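Local coordinates for protein glutamate racemase (PDB 3UHF) that belongs to the Asp/Glu/hydantoin racemase family, a single chain with two parallel beta-sheets flanked by helices and D-glutamic acid bound in the model, at residues 191-202 against 214-225. Numbering follows the deposited sequence.
Sequences FKNITTPDALIL and LSKYFGDKTKLI
Phe218 brings its CZ over the centre of one face of the Phe191 ring, 3.6 Å from Phe191 CD1, with the two planes turned 50° apart. Tyr217 joins the aromatic cluster obliquely, its CE2 3.6 Å from Phe191 CD1, while Leu214 CD2 meets the edge of the Phe191 ring. Round the Phe218 ring, Ile194 CG2 reaches the edge and Pro197 CD lies 3.7 Å from Phe218 CD1. Leu200, its CG anti to the backbone N (chi1 175°), sends CD2 up against Phe218 CE2 (3.9 Å) and Leu214 CB.

Beyond the rings, Thr222 OG1 donates to Pro197 O over 2.6 Å, in the carbonyl plane. Lys221 bends at chi2 and chi3, bringing NZ within 3.3 Å of Asp198 OD1 in a weak salt bridge; separately, a water bridges Asp198 OD1 to the backbone at Lys221 O, donating to both, and Asp198 OD2 accepts from Glu134 N. Strands 199-202 and 223-225 then pair in parallel: Lys223 N bonds to Asp198 O, Leu200 N to Lys223 O (2.8 Å), Ile225 N to Leu200 O and Leu202 N to Ile225 O.

Helix 211-218 connects the two strands of a beta-alpha-beta unit, and strand 223-226 forms an edge of a four-stranded parallel sheet in which 135-139 flanks 199-202 on its other side. Leu200 faces the aromatic cluster, whereas Ala199, Ile201 and Ile225 face helix 117-128. Apolar contacts therefore hold the helix, backbone bonds set the strand register, and the weak ion pair probably adds only modestly.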
loop_
_atom_site.group_PDB
_atom_site.type_symbol
_atom_site.label_atom_id
_atom_site.label_comp_id
_atom_site.label_asym_id
_atom_site.label_seq_id
_atom_site.Cartn_x
_atom_site.Cartn_y
_atom_site.Cartn_z
ATOM N N PHE A 191 3.800 -9.716 18.895
ATOM C CA PHE A 191 5.139 -9.163 19.115
ATOM C C PHE A 191 5.818 -9.686 20.378
ATOM O O PHE A 191 6.854 -9.171 20.799
ATOM C CB PHE A 191 5.068 -7.637 19.152
ATOM C CG PHE A 191 4.515 -7.017 17.896
ATOM C CD1 PHE A 191 3.709 -5.890 17.970
ATOM C CD2 PHE A 191 4.809 -7.544 16.641
ATOM C CE1 PHE A 191 3.194 -5.300 16.820
ATOM C CE2 PHE A 191 4.307 -6.952 15.479
ATOM C CZ PHE A 191 3.489 -5.829 15.569
ATOM N N LYS A 192 5.227 -10.701 20.999
ATOM C CA LYS A 192 5.836 -11.292 22.178
ATOM C C LYS A 192 7.216 -11.860 21.834
ATOM O O LYS A 192 7.385 -12.540 20.822
ATOM C CB LYS A 192 4.924 -12.361 22.776
ATOM C CG LYS A 192 4.616 -12.101 24.248
ATOM C CD LYS A 192 4.252 -10.629 24.487
ATOM C CE LYS A 192 4.410 -10.236 25.956
ATOM N NZ LYS A 192 3.660 -11.136 26.882
ATOM N N ASN A 193 8.200 -11.553 22.666
ATOM C CA ASN A 193 9.562 -12.021 22.435
ATOM C C ASN A 193 10.111 -11.588 21.077
ATOM O O ASN A 193 10.911 -12.290 20.450
ATOM C CB ASN A 193 9.647 -13.541 22.600
ATOM C CG ASN A 193 9.108 -14.007 23.935
ATOM O OD1 ASN A 193 8.316 -14.947 24.001
ATOM N ND2 ASN A 193 9.528 -13.341 25.008
ATOM N N ILE A 194 9.662 -10.431 20.611
ATOM C CA ILE A 194 10.280 -9.842 19.440
ATOM C C ILE A 194 11.161 -8.695 19.892
ATOM O O ILE A 194 10.816 -7.973 20.823
ATOM C CB ILE A 194 9.255 -9.374 18.390
ATOM C CG1 ILE A 194 9.855 -9.519 17.003
ATOM C CG2 ILE A 194 8.812 -7.934 18.620
ATOM C CD1 ILE A 194 9.176 -8.687 15.976
ATOM N N THR A 195 12.323 -8.553 19.266
ATOM C CA THR A 195 13.212 -7.458 19.617
ATOM C C THR A 195 12.680 -6.165 19.011
ATOM O O THR A 195 12.043 -6.188 17.958
ATOM C CB THR A 195 14.654 -7.722 19.156
ATOM O OG1 THR A 195 14.653 -8.146 17.792
ATOM C CG2 THR A 195 15.297 -8.810 20.010
ATOM N N THR A 196 12.931 -5.044 19.678
ATOM C CA THR A 196 12.461 -3.749 19.194
ATOM C C THR A 196 13.253 -3.322 17.964
ATOM O O THR A 196 14.473 -3.240 18.011
ATOM C CB THR A 196 12.584 -2.672 20.282
ATOM O OG1 THR A 196 11.795 -3.058 21.415
ATOM C CG2 THR A 196 12.089 -1.333 19.761
ATOM N N PRO A 197 12.556 -3.048 16.854
ATOM C CA PRO A 197 13.289 -2.766 15.616
ATOM C C PRO A 197 13.670 -1.295 15.460
ATOM O O PRO A 197 13.066 -0.413 16.074
ATOM C CB PRO A 197 12.287 -3.172 14.537
ATOM C CG PRO A 197 10.964 -2.864 15.150
ATOM C CD PRO A 197 11.105 -3.164 16.622
ATOM N N ASP A 198 14.685 -1.035 14.641
ATOM C CA ASP A 198 15.025 0.332 14.284
ATOM C C ASP A 198 14.056 0.884 13.248
ATOM O O ASP A 198 13.791 2.092 13.213
ATOM C CB ASP A 198 16.469 0.407 13.781
ATOM C CG ASP A 198 17.467 0.007 14.853
ATOM O OD1 ASP A 198 17.611 0.773 15.828
ATOM O OD2 ASP A 198 18.096 -1.071 14.729
ATOM N N ALA A 199 13.528 -0.001 12.402
ATOM C CA ALA A 199 12.497 0.384 11.444
ATOM C C ALA A 199 11.384 -0.655 11.396
ATOM O O ALA A 199 11.643 -1.855 11.392
ATOM C CB ALA A 199 13.082 0.573 10.058
ATOM N N LEU A 200 10.146 -0.177 11.343
ATOM C CA LEU A 200 8.988 -1.071 11.195
ATOM C C LEU A 200 8.344 -0.769 9.851
ATOM O O LEU A 200 7.832 0.337 9.634
ATOM C CB LEU A 200 7.992 -0.802 12.316
ATOM C CG LEU A 200 6.658 -1.556 12.264
ATOM C CD1 LEU A 200 6.894 -3.047 12.364
ATOM C CD2 LEU A 200 5.762 -1.076 13.393
ATOM N N ILE A 201 8.404 -1.717 8.922
ATOM C CA ILE A 201 7.775 -1.484 7.635
ATOM C C ILE A 201 6.288 -1.825 7.734
ATOM O O ILE A 201 5.913 -2.973 8.013
ATOM C CB ILE A 201 8.418 -2.284 6.488
ATOM C CG1 ILE A 201 9.935 -2.012 6.427
ATOM C CG2 ILE A 201 7.776 -1.864 5.177
ATOM C CD1 ILE A 201 10.648 -2.705 5.259
ATOM N N LEU A 202 5.442 -0.826 7.514
ATOM C CA LEU A 202 4.000 -1.054 7.529
ATOM C C LEU A 202 3.596 -1.622 6.173
ATOM O O LEU A 202 3.052 -0.907 5.316
ATOM C CB LEU A 202 3.270 0.260 7.799
ATOM C CG LEU A 202 3.664 0.966 9.102
ATOM C CD1 LEU A 202 2.932 2.285 9.228
ATOM C CD2 LEU A 202 3.364 0.084 10.316
ATOM N N LEU A 214 1.072 1.501 17.152
ATOM C CA LEU A 214 2.305 0.733 16.946
ATOM C C LEU A 214 3.519 1.502 17.461
ATOM O O LEU A 214 4.407 0.933 18.098
ATOM C CB LEU A 214 2.481 0.353 15.468
ATOM C CG LEU A 214 1.543 -0.736 14.937
ATOM C CD1 LEU A 214 1.556 -0.778 13.410
ATOM C CD2 LEU A 214 1.958 -2.077 15.501
ATOM N N SER A 215 3.541 2.804 17.203
ATOM C CA SER A 215 4.661 3.641 17.638
ATOM C C SER A 215 4.722 3.714 19.160
ATOM O O SER A 215 5.797 3.641 19.751
ATOM C CB SER A 215 4.561 5.033 17.015
ATOM O OG SER A 215 5.699 5.809 17.333
ATOM N N LYS A 216 3.560 3.832 19.802
ATOM C CA LYS A 216 3.507 3.846 21.257
ATOM C C LYS A 216 3.958 2.502 21.825
ATOM O O LYS A 216 4.660 2.455 22.834
ATOM C CB LYS A 216 2.104 4.210 21.747
ATOM C CG LYS A 216 1.954 4.241 23.253
ATOM C CD LYS A 216 0.514 4.555 23.653
ATOM C CE LYS A 216 0.303 4.424 25.157
ATOM N NZ LYS A 216 1.197 5.335 25.925
ATOM N N TYR A 217 3.585 1.416 21.155
ATOM C CA TYR A 217 3.977 0.072 21.590
ATOM C C TYR A 217 5.496 -0.100 21.552
ATOM O O TYR A 217 6.104 -0.565 22.517
ATOM C CB TYR A 217 3.314 -1.010 20.715
ATOM C CG TYR A 217 3.624 -2.425 21.182
ATOM C CD1 TYR A 217 2.897 -3.011 22.210
ATOM C CD2 TYR A 217 4.669 -3.157 20.619
ATOM C CE1 TYR A 217 3.182 -4.289 22.653
ATOM C CE2 TYR A 217 4.967 -4.440 21.061
ATOM C CZ TYR A 217 4.215 -4.999 22.078
ATOM O OH TYR A 217 4.496 -6.266 22.528
ATOM N N PHE A 218 6.108 0.286 20.439
ATOM C CA PHE A 218 7.541 0.047 20.259
ATOM C C PHE A 218 8.436 1.130 20.866
ATOM O O PHE A 218 9.571 0.853 21.266
ATOM C CB PHE A 218 7.866 -0.172 18.784
ATOM C CG PHE A 218 7.465 -1.533 18.269
ATOM C CD1 PHE A 218 8.109 -2.676 18.729
ATOM C CD2 PHE A 218 6.459 -1.668 17.317
ATOM C CE1 PHE A 218 7.762 -3.930 18.239
ATOM C CE2 PHE A 218 6.103 -2.912 16.831
ATOM C CZ PHE A 218 6.754 -4.047 17.294
ATOM N N GLY A 219 7.929 2.355 20.940
ATOM C CA GLY A 219 8.704 3.453 21.500
ATOM C C GLY A 219 9.453 4.233 20.433
ATOM O O GLY A 219 9.428 3.881 19.256
ATOM N N ASP A 220 10.142 5.290 20.847
ATOM C CA ASP A 220 10.678 6.257 19.888
ATOM C C ASP A 220 11.942 5.810 19.155
ATOM O O ASP A 220 12.468 6.550 18.328
ATOM C CB ASP A 220 10.899 7.622 20.556
ATOM C CG ASP A 220 11.687 7.520 21.846
ATOM O OD1 ASP A 220 12.326 6.471 22.076
ATOM O OD2 ASP A 220 11.672 8.492 22.632
ATOM N N LYS A 221 12.440 4.613 19.446
ATOM C CA LYS A 221 13.612 4.132 18.719
ATOM C C LYS A 221 13.199 3.545 17.367
ATOM O O LYS A 221 14.028 3.330 16.482
ATOM C CB LYS A 221 14.401 3.112 19.550
ATOM C CG LYS A 221 14.118 1.659 19.222
ATOM C CD LYS A 221 15.300 0.994 18.523
ATOM C CE LYS A 221 15.902 -0.119 19.380
ATOM N NZ LYS A 221 16.936 -0.905 18.644
ATOM N N THR A 222 11.903 3.308 17.206
ATOM C CA THR A 222 11.408 2.645 16.009
ATOM C C THR A 222 10.823 3.618 14.987
ATOM O O THR A 222 9.824 4.286 15.253
ATOM C CB THR A 222 10.342 1.602 16.369
ATOM O OG1 THR A 222 10.930 0.595 17.196
ATOM C CG2 THR A 222 9.802 0.957 15.118
ATOM N N LYS A 223 11.443 3.694 13.814
ATOM C CA LYS A 223 10.908 4.512 12.731
ATOM C C LYS A 223 9.878 3.727 11.929
ATOM O O LYS A 223 10.141 2.604 11.509
ATOM C CB LYS A 223 12.042 4.981 11.814
ATOM C CG LYS A 223 13.065 5.859 12.510
ATOM C CD LYS A 223 14.163 6.282 11.540
ATOM C CE LYS A 223 15.089 7.319 12.161
ATOM N NZ LYS A 223 15.914 7.974 11.112
ATOM N N LEU A 224 8.700 4.310 11.715
ATOM C CA LEU A 224 7.669 3.630 10.947
ATOM C C LEU A 224 7.813 3.999 9.472
ATOM O O LEU A 224 7.956 5.175 9.129
ATOM C CB LEU A 224 6.263 3.986 11.454
ATOM C CG LEU A 224 5.703 3.171 12.628
ATOM C CD1 LEU A 224 6.608 3.292 13.831
ATOM C CD2 LEU A 224 4.309 3.664 12.975
ATOM N N ILE A 225 7.797 2.984 8.612
ATOM C CA ILE A 225 7.877 3.189 7.172
ATOM C C ILE A 225 6.488 3.038 6.559
ATOM O O ILE A 225 5.918 1.953 6.567
ATOM C CB ILE A 225 8.861 2.190 6.500
ATOM C CG1 ILE A 225 10.205 2.171 7.238
ATOM C CG2 ILE A 225 9.023 2.520 5.030
ATOM C CD1 ILE A 225 10.933 3.513 7.273
HETATM O O HOH W 1 16.722 3.208 16.177
#